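Local atomic coordinates of polymerase subunit PA (Dhori virus, PDB entry 4CGS), a protein that probably binds RNA as part of the Dhori virus polymerase, this chain being the N-terminal domain of the PA subunit, the likely counterpart of other orthomyxovirus cap-snatching domains. Residues K9-S12 / S13-A17; Q144-T147 / N148-T152. One frame throughout, in Å; residues are numbered along the deposited sequence.

Interaction 1 (K9-S12 / S13-A17); sequences KSIS and SEIWA
Ser12 O accepts from Trp16 N at 3.0 Å and an N-H...O angle of 171°, a nearly straight bond that closes the first turn of helix 13-18 just after an extended Ser12 backbone. The same residue is the N-cap. Its OG takes the N-H of Ile15 at 3.1 Å (158°), and with chi1 at 73° the hydroxyl stands between its own backbone N and carbonyl carbon, turned to the start of the helix. One residue thus satisfies two backbone N-H groups, one through its carbonyl and one through its side chain.

The Glu14 side chain bends at chi2 and folds back, leaving its CD 3.4 Å from Ser12 OG without a direct bond; a water joins the two, 2.8 Å from Ser12 OG and donating to Glu14 OE2 at 2.9 Å. On the apolar side, Ile11 and Trp16 flank the cap as a hydrophobic staple, Ile11 CG2 lying 4.2 Å from Trp16 CB. The Ile11 and Ile15 side chains meet at about a right angle through their CG2 methyls, 4.1 Å apart.

Trp16 NE1 is hydrogen-bonded to Asp4 OD1, and the indole makes a cation-pi contact with Arg35. Ile11 and Trp16 rest on Cys39 and Ile15 on Thr43 of helix 31-44, while Ile11 also reaches Phe149 and Ile153 of helix 140-157.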
loop_
_atom_site.group_PDB
_atom_site.type_symbol
_atom_site.label_atom_id
_atom_site.label_comp_id
_atom_site.label_asym_id
_atom_site.label_seq_id
_atom_site.Cartn_x
_atom_site.Cartn_y
_atom_site.Cartn_z
ATOM N N LYS A 9 0.076 16.229 6.920
ATOM C CA LYS A 9 -1.331 16.545 6.942
ATOM C C LYS A 9 -2.136 15.516 6.148
ATOM O O LYS A 9 -3.258 15.233 6.458
ATOM C CB LYS A 9 -1.583 17.926 6.335
ATOM C CG LYS A 9 -2.976 18.516 6.505
ATOM C CD LYS A 9 -3.147 19.785 5.661
ATOM C CE LYS A 9 -3.787 20.957 6.405
ATOM N NZ LYS A 9 -5.259 20.761 6.474
ATOM N N SER A 10 -1.510 15.000 5.096
ATOM C CA SER A 10 -2.184 14.087 4.196
ATOM C C SER A 10 -2.372 12.671 4.689
ATOM O O SER A 10 -2.996 11.842 3.962
ATOM C CB SER A 10 -1.451 14.056 2.837
ATOM O OG SER A 10 -1.280 15.310 2.228
ATOM N N ILE A 11 -1.756 12.330 5.830
ATOM C CA ILE A 11 -1.934 11.016 6.433
ATOM C C ILE A 11 -2.917 11.174 7.558
ATOM O O ILE A 11 -2.799 12.072 8.395
ATOM C CB ILE A 11 -0.606 10.481 6.966
ATOM C CG1 ILE A 11 0.446 10.224 5.861
ATOM C CG2 ILE A 11 -0.833 9.160 7.748
ATOM C CD1 ILE A 11 -0.029 9.295 4.751
ATOM N N SER A 12 -3.919 10.317 7.578
ATOM C CA SER A 12 -4.896 10.451 8.700
ATOM C C SER A 12 -4.276 10.163 10.084
ATOM O O SER A 12 -3.334 9.363 10.221
ATOM C CB SER A 12 -6.096 9.536 8.505
ATOM O OG SER A 12 -5.740 8.176 8.748
ATOM N N SER A 13 -4.778 10.804 11.121
ATOM C CA SER A 13 -4.303 10.574 12.427
ATOM C C SER A 13 -4.420 9.123 12.817
ATOM O O SER A 13 -3.537 8.602 13.487
ATOM C CB SER A 13 -5.035 11.490 13.446
ATOM O OG SER A 13 -4.812 12.844 13.181
ATOM N N GLU A 14 -5.497 8.475 12.392
ATOM C CA GLU A 14 -5.709 7.049 12.816
ATOM C C GLU A 14 -4.780 6.095 12.116
ATOM O O GLU A 14 -4.339 5.141 12.750
ATOM C CB GLU A 14 -7.185 6.662 12.716
ATOM C CG GLU A 14 -7.808 6.749 11.322
ATOM C CD GLU A 14 -8.386 8.095 10.888
ATOM O OE1 GLU A 14 -7.965 9.135 11.428
ATOM O OE2 GLU A 14 -9.274 8.032 9.985
ATOM N N ILE A 15 -4.434 6.356 10.867
ATOM C CA ILE A 15 -3.403 5.560 10.160
ATOM C C ILE A 15 -2.029 5.767 10.769
ATOM O O ILE A 15 -1.302 4.813 11.017
ATOM C CB ILE A 15 -3.506 5.763 8.641
ATOM C CG1 ILE A 15 -4.755 5.063 8.095
ATOM C CG2 ILE A 15 -2.172 5.326 7.988
ATOM C CD1 ILE A 15 -5.013 5.348 6.603
ATOM N N TRP A 16 -1.685 7.014 11.095
ATOM C CA TRP A 16 -0.443 7.306 11.756
ATOM C C TRP A 16 -0.392 6.599 13.075
ATOM O O TRP A 16 0.640 5.966 13.425
ATOM C CB TRP A 16 -0.284 8.768 11.921
ATOM C CG TRP A 16 1.026 9.253 12.475
ATOM C CD1 TRP A 16 1.299 9.715 13.751
ATOM C CD2 TRP A 16 2.238 9.407 11.742
ATOM N NE1 TRP A 16 2.540 10.108 13.835
ATOM C CE2 TRP A 16 3.197 9.969 12.668
ATOM C CE3 TRP A 16 2.631 9.115 10.467
ATOM C CZ2 TRP A 16 4.501 10.240 12.289
ATOM C CZ3 TRP A 16 3.913 9.442 10.081
ATOM C CH2 TRP A 16 4.820 9.981 10.988
ATOM N N ALA A 17 -1.455 6.660 13.841
ATOM C CA ALA A 17 -1.431 5.999 15.133
ATOM C C ALA A 17 -1.294 4.444 14.960
ATOM O O ALA A 17 -0.575 3.756 15.723
ATOM C CB ALA A 17 -2.670 6.345 15.934
HETATM O O HOH W 1 -7.963 6.709 7.789
#

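Interaction 2 (Q144-T147 / N148-T152); sequences QDVT and NFLVT
The carboxamide of Asn148, in one of its two conformers, presents a face to Gln144 O, which sits 3.0 Å from Asn148 CG almost straight above the amide plane, one turn back along the alpha-helix 140-157. Asn148 ND2 is equally near that oxygen but poorly angled for a bond; in this conformer it donates to a water at 2.6 Å, which donates to Asp145 OD1 at 2.7 Å, so approach and bridge are both doubtful as constant features. Phe149 CB touches Val146 O at 3.6 Å, while its ring stands oblique to that oxygen and farther off, its end leading away to Ile40 and Thr43 of helix 31-44.

Four successive i to i+4 backbone bonds define the helix here. Leu150 N reaches Val146 O in the carbonyl plane, whereas Phe149 N lies 34° out of the plane of Asp145 O. Val146 and Leu150 run side by side, CG1 of the first 3.8 Å from CD1 of the second. Thr147 OG1 is hydrogen-bonded one turn back to Arg143 O. One turn further on, Asn148 O accepts twice from Thr152, OG1 at 2.7 Å and N at 3.1 Å, arriving on opposite faces of the carbonyl plane.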
loop_
_atom_site.group_PDB
_atom_site.type_symbol
_atom_site.label_atom_id
_atom_site.label_comp_id
_atom_site.label_asym_id
_atom_site.label_seq_id
_atom_site.Cartn_x
_atom_site.Cartn_y
_atom_site.Cartn_z
ATOM N N GLN A 144 -8.311 6.406 -9.741
ATOM C CA GLN A 144 -8.574 7.782 -9.304
ATOM C C GLN A 144 -8.335 7.967 -7.834
ATOM O O GLN A 144 -7.665 8.939 -7.481
ATOM C CB GLN A 144 -10.002 8.179 -9.716
ATOM C CG GLN A 144 -10.239 8.492 -11.193
ATOM C CD GLN A 144 -9.681 9.882 -11.473
ATOM O OE1 GLN A 144 -10.369 10.913 -11.302
ATOM N NE2 GLN A 144 -8.438 9.918 -11.835
ATOM N N ASP A 145 -8.836 7.073 -7.004
ATOM C CA ASP A 145 -8.700 7.267 -5.575
ATOM C C ASP A 145 -7.268 7.123 -5.125
ATOM O O ASP A 145 -6.756 7.909 -4.299
ATOM C CB ASP A 145 -9.579 6.304 -4.825
ATOM C CG ASP A 145 -11.059 6.595 -4.897
ATOM O OD1 ASP A 145 -11.438 7.713 -5.343
ATOM O OD2 ASP A 145 -11.835 5.673 -4.586
ATOM N N VAL A 146 -6.579 6.113 -5.637
ATOM C CA VAL A 146 -5.168 5.894 -5.297
ATOM C C VAL A 146 -4.294 7.080 -5.798
ATOM O O VAL A 146 -3.504 7.623 -5.020
ATOM C CB VAL A 146 -4.662 4.570 -5.866
ATOM C CG1 VAL A 146 -3.140 4.475 -5.815
ATOM C CG2 VAL A 146 -5.366 3.401 -5.224
ATOM N N THR A 147 -4.434 7.485 -7.040
ATOM C CA THR A 147 -3.618 8.530 -7.598
ATOM C C THR A 147 -3.958 9.862 -6.960
ATOM O O THR A 147 -3.021 10.648 -6.710
ATOM C CB THR A 147 -3.809 8.628 -9.134
ATOM O OG1 THR A 147 -5.180 8.987 -9.463
ATOM C CG2 THR A 147 -3.390 7.307 -9.718
ATOM N N ASN A 148 -5.212 10.140 -6.650
ATOM C CA ASN A 148 -5.469 11.436 -6.059
ATOM C C ASN A 148 -4.812 11.530 -4.682
ATOM O O ASN A 148 -4.329 12.622 -4.304
ATOM C CB ASN A 148 -6.979 11.673 -5.950
ATOM C CG ASN A 148 -7.640 11.898 -7.303
ATOM O OD1 ASN A 148 -6.968 12.231 -8.255
ATOM N ND2 ASN A 148 -8.951 11.625 -7.402
ATOM N N PHE A 149 -4.808 10.446 -3.922
ATOM C CA PHE A 149 -4.113 10.442 -2.634
ATOM C C PHE A 149 -2.619 10.629 -2.825
ATOM O O PHE A 149 -2.019 11.483 -2.184
ATOM C CB PHE A 149 -4.375 9.136 -1.887
ATOM C CG PHE A 149 -3.423 8.905 -0.753
ATOM C CD1 PHE A 149 -3.318 9.832 0.307
ATOM C CD2 PHE A 149 -2.523 7.844 -0.799
ATOM C CE1 PHE A 149 -2.352 9.639 1.305
ATOM C CE2 PHE A 149 -1.602 7.681 0.190
ATOM C CZ PHE A 149 -1.513 8.553 1.236
ATOM N N LEU A 150 -1.999 9.882 -3.728
ATOM C CA LEU A 150 -0.536 9.973 -3.916
ATOM C C LEU A 150 -0.155 11.397 -4.316
ATOM O O LEU A 150 0.807 11.960 -3.829
ATOM C CB LEU A 150 -0.078 8.967 -5.003
ATOM C CG LEU A 150 -0.142 7.480 -4.551
ATOM C CD1 LEU A 150 0.036 6.591 -5.763
ATOM C CD2 LEU A 150 0.865 7.161 -3.462
ATOM N N VAL A 151 -0.887 12.003 -5.235
ATOM C CA VAL A 151 -0.589 13.350 -5.661
ATOM C C VAL A 151 -0.787 14.346 -4.538
ATOM O O VAL A 151 -0.032 15.371 -4.490
ATOM C CB VAL A 151 -1.483 13.708 -6.873
ATOM C CG1 VAL A 151 -1.627 15.246 -6.988
ATOM C CG2 VAL A 151 -1.038 12.896 -8.119
ATOM N N THR A 152 -1.737 14.153 -3.678
ATOM C CA THR A 152 -1.924 15.019 -2.540
ATOM C C THR A 152 -0.715 14.973 -1.596
ATOM O O THR A 152 -0.150 16.038 -1.216
ATOM C CB THR A 152 -3.209 14.641 -1.750
ATOM O OG1 THR A 152 -4.321 14.752 -2.620
ATOM C CG2 THR A 152 -3.426 15.536 -0.575
HETATM O O HOH W 2 -10.730 10.242 -6.016
#

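Interactions 1 and 2 lie in series along the chain, their centres about 15 Å apart, yet they touch: Ile11 CD1 packs 3.9 Å from Phe149 CZ, and Ser10 OG lies 3.5 Å from Thr152 CG2. Both are partly buried, with Ile11, Ile15 and Trp16 in the interior of one and Val146, Phe149 and Leu150 in that of the other, while Glu14 and Asn148 are exposed. Both pack on helix 31-44. Interaction 1 is a helix start, where the Ser12 hydroxyl serves an N-H that has no helical i-4 carbonyl to bond to; interaction 2 lies within a helix, where main-chain carbonyls serve every turn. Lys9 N and Ser10 OG both hydrogen-bond to Glu156, tying the leading loop to helix 140-157.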